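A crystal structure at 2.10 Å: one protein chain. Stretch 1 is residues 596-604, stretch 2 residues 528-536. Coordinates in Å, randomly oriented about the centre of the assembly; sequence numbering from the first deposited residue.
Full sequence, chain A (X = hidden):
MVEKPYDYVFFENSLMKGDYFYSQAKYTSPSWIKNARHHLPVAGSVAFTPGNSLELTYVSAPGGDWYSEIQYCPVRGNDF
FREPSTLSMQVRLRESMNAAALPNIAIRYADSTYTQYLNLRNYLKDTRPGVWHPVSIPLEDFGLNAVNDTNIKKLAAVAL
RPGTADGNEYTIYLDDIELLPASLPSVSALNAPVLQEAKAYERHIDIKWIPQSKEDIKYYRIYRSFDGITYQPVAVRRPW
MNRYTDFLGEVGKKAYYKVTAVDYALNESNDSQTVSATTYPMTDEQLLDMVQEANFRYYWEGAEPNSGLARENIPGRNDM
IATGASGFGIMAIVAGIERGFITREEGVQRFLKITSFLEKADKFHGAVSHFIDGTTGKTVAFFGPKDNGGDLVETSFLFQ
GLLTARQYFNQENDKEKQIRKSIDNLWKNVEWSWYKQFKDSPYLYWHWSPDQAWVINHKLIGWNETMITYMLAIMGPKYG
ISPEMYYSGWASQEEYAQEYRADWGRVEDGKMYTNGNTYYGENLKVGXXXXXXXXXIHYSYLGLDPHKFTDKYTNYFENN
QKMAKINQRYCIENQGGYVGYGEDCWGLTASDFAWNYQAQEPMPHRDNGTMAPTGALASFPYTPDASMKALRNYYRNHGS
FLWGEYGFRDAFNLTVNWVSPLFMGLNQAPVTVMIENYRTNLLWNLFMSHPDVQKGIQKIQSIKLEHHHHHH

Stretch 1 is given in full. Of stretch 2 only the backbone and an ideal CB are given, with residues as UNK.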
# COMPACT_ATOMS: atom_id res chain seq x y z
N ASN A 596 11.22 -1.68 5.52
CA ASN A 596 10.53 -2.49 6.52
C ASN A 596 9.19 -1.89 6.85
O ASN A 596 8.90 -0.74 6.51
CB ASN A 596 11.35 -2.57 7.81
CG ASN A 596 11.79 -1.20 8.29
OD1 ASN A 596 11.00 -0.41 8.83
ND2 ASN A 596 13.07 -0.89 8.08
N TYR A 597 8.39 -2.69 7.54
CA TYR A 597 7.15 -2.23 8.11
C TYR A 597 7.48 -1.35 9.30
O TYR A 597 8.46 -1.57 10.00
CB TYR A 597 6.33 -3.42 8.54
CG TYR A 597 5.06 -3.07 9.28
CD1 TYR A 597 3.91 -2.63 8.59
CD2 TYR A 597 4.99 -3.21 10.66
CE1 TYR A 597 2.74 -2.35 9.27
CE2 TYR A 597 3.82 -2.92 11.36
CZ TYR A 597 2.69 -2.51 10.66
OH TYR A 597 1.53 -2.23 11.34
N GLN A 598 6.65 -0.36 9.52
CA GLN A 598 6.79 0.49 10.71
C GLN A 598 5.41 0.85 11.22
O GLN A 598 4.50 1.11 10.43
CB GLN A 598 7.61 1.73 10.40
CG GLN A 598 7.21 2.49 9.15
CD GLN A 598 8.02 3.77 8.98
OE1 GLN A 598 9.19 3.84 9.33
NE2 GLN A 598 7.38 4.79 8.44
N ALA A 599 5.26 0.85 12.54
CA ALA A 599 3.98 1.14 13.16
C ALA A 599 4.10 2.53 13.77
O ALA A 599 4.33 2.67 14.95
CB ALA A 599 3.64 0.07 14.21
N GLN A 600 3.98 3.57 12.94
CA GLN A 600 4.29 4.92 13.40
C GLN A 600 3.23 5.45 14.31
O GLN A 600 2.05 5.06 14.26
CB GLN A 600 4.50 5.87 12.22
CG GLN A 600 5.63 5.49 11.28
CD GLN A 600 6.96 5.33 11.99
OE1 GLN A 600 7.13 4.40 12.78
NE2 GLN A 600 7.90 6.23 11.72
N GLU A 601 3.66 6.37 15.17
CA GLU A 601 2.78 6.98 16.18
C GLU A 601 3.20 8.43 16.32
O GLU A 601 4.33 8.76 15.96
CB GLU A 601 2.95 6.31 17.56
CG GLU A 601 3.05 4.80 17.56
CD GLU A 601 3.41 4.26 18.93
OE1 GLU A 601 3.31 5.01 19.93
OE2 GLU A 601 3.77 3.07 19.00
N PRO A 602 2.34 9.28 16.93
CA PRO A 602 2.76 10.64 17.27
C PRO A 602 3.64 10.62 18.53
O PRO A 602 3.26 11.13 19.60
CB PRO A 602 1.43 11.38 17.48
CG PRO A 602 0.49 10.33 17.97
CD PRO A 602 0.93 9.03 17.32
N MET A 603 4.81 10.02 18.37
CA MET A 603 5.81 9.88 19.41
C MET A 603 7.16 9.89 18.69
O MET A 603 7.28 9.20 17.66
CB MET A 603 5.64 8.54 20.13
CG MET A 603 4.38 8.43 20.98
SD MET A 603 4.39 9.56 22.39
CE MET A 603 5.58 8.71 23.44
N PRO A 604 8.17 10.63 19.22
CA PRO A 604 9.49 10.71 18.54
C PRO A 604 10.07 9.40 18.07
O PRO A 604 10.59 9.32 16.97
CB PRO A 604 10.39 11.32 19.61
CG PRO A 604 9.47 12.22 20.40
CD PRO A 604 8.09 11.59 20.34
N UNK A 528 -2.95 3.15 25.14
CA UNK A 528 -1.53 2.99 25.38
C UNK A 528 -0.87 4.23 24.84
O UNK A 528 -1.22 4.72 23.75
CB UNK A 528 -0.97 1.72 24.74
N UNK A 529 0.08 4.74 25.61
CA UNK A 529 0.85 5.90 25.18
C UNK A 529 -0.13 7.02 24.83
O UNK A 529 -1.11 7.19 25.57
CB UNK A 529 1.75 5.56 23.99
N UNK A 530 0.10 7.77 23.75
CA UNK A 530 -0.85 8.79 23.34
C UNK A 530 -1.82 8.34 22.26
O UNK A 530 -2.44 9.17 21.60
CB UNK A 530 -0.09 10.02 22.85
N UNK A 531 -1.98 7.02 22.12
CA UNK A 531 -3.01 6.42 21.26
C UNK A 531 -2.53 5.32 20.34
O UNK A 531 -3.34 4.54 19.82
CB UNK A 531 -3.65 7.51 20.40
N UNK A 532 -1.22 5.25 20.13
CA UNK A 532 -0.64 4.28 19.24
C UNK A 532 -0.79 4.74 17.80
O UNK A 532 -1.18 5.89 17.54
CB UNK A 532 -1.29 2.91 19.44
N UNK A 533 -0.46 3.86 16.85
CA UNK A 533 -0.72 4.18 15.46
C UNK A 533 -2.16 4.55 15.30
O UNK A 533 -3.04 3.94 15.92
CB UNK A 533 -0.36 3.01 14.54
N UNK A 534 -2.41 5.57 14.49
CA UNK A 534 -3.77 6.07 14.35
C UNK A 534 -4.75 5.10 13.74
O UNK A 534 -5.96 5.29 13.89
CB UNK A 534 -3.76 7.34 13.50
N UNK A 535 -4.29 4.05 13.06
CA UNK A 535 -5.22 3.06 12.51
C UNK A 535 -6.00 2.32 13.59
O UNK A 535 -7.03 1.71 13.30
CB UNK A 535 -4.46 2.05 11.65
N UNK A 536 -5.50 2.37 14.83
CA UNK A 536 -6.24 1.88 15.98
C UNK A 536 -7.65 2.46 16.10
O UNK A 536 -8.57 1.73 16.51
CB UNK A 536 -5.45 2.19 17.26

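Position 528 has nothing of stretch 1 within 5.5 Å of its ideal CB, so this contact leaves the choice open. The deposited residue is Val528, whose O accepts from the backbone N of 531 at 2.9 Å and closes a type II' turn.

At 529, CA-to-CB points toward stretch 1, and the ideal CB lies 4.4 Å from Glu601 OE1 and 4.9 Å from Met603 CG. A carboxylate beside a thioether suits a small polar donor or alanine; an acid would be a poor neighbour. Phi is positive (54/-139), the second position of a II' turn, which glycine takes most easily. The deposited residue is nevertheless Ser529, chi1 t. Its OG stands 4.2 Å from Glu601 OE1, too far for a direct bond, and a water fills the gap, accepting from Ser529 OG at 2.6 Å and donating to Glu601 OE1 at 2.7 Å.

Position 530 also points toward stretch 1, its ideal CB 4.5 Å from Met603 SD and 4.8 Å from Pro602 O. That carbonyl asks for a donor one bond beyond a hydroxyl's reach: asparagine, or more loosely histidine or glutamine. Asn530, chi1 p, gives the contact's one direct hydrogen bond, ND2 to Pro602 O at 2.7 Å and nearly straight at 168°. The other end of the amide works too: OD1 accepts from a second water at 2.7 Å.

At 531 the angles are 133/-18, where a CB would jam against the preceding carbonyl O; the backbone alone calls for glycine, and Gly531 it is.

At 532 phi is again positive (80/-171), favouring glycine, while CA-to-CB would point away. In Gly532 the backbone does the work: N donates to the second water at 2.8 Å, which in turn donates to Glu601 OE1 at 2.6 Å.

At 533 CA-to-CB points sideways. The tight 3.2 Å from the ideal CB to Gln600 O asks for something compact, and the neighbouring Ala599 CB and Glu601 CG favour an apolar group; phi of -54 admits proline. Pro533 sets its CG 4.1 Å from Ala599 CB and its CD 3.9 Å from Glu601 CG, while its CA makes a CA-H...O contact with Gln600 O at 3.1 Å.

Position 534 points sideways into no visible pocket, leaving the choice open; Leu534 barely touches. At 535 the CB is remote, and only a long or aromatic side chain could reach Tyr597: Phe535 brings CE2 within 4.4 Å of Tyr597 OH, obliquely. Position 536 points toward stretch 1 but from too far to dictate a choice, and Phe536 makes no contact.

Stretch 2 (528-536) VSNGGPLFF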
# COMPACT_ATOMS: atom_id res chain seq x y z
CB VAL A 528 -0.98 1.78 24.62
CG1 VAL A 528 0.55 1.75 24.69
CG2 VAL A 528 -1.57 0.50 25.18
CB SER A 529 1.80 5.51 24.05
OG SER A 529 2.72 6.54 23.83
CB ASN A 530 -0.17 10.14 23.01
CG ASN A 530 0.76 10.07 21.82
OD1 ASN A 530 0.95 9.03 21.20
ND2 ASN A 530 1.35 11.22 21.48
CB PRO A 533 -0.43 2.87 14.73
CG PRO A 533 0.41 2.06 15.67
CD PRO A 533 0.00 2.48 17.04
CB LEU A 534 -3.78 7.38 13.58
CG LEU A 534 -5.00 8.27 13.74
CD1 LEU A 534 -5.26 8.60 15.20
CD2 LEU A 534 -4.79 9.56 12.95
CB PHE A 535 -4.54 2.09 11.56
CG PHE A 535 -3.81 0.97 12.23
CD1 PHE A 535 -4.47 -0.21 12.55
CD2 PHE A 535 -2.45 1.05 12.51
CE1 PHE A 535 -3.81 -1.28 13.14
CE2 PHE A 535 -1.78 -0.01 13.11
CZ PHE A 535 -2.46 -1.18 13.42
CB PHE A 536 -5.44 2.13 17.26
CG PHE A 536 -4.24 1.24 17.44
CD1 PHE A 536 -3.76 0.38 16.44
CD2 PHE A 536 -3.57 1.27 18.64
CE1 PHE A 536 -2.66 -0.41 16.67
CE2 PHE A 536 -2.47 0.47 18.87
CZ PHE A 536 -2.02 -0.39 17.88
O HOH W 1 4.44 5.23 22.35
O HOH W 2 1.24 6.39 20.64
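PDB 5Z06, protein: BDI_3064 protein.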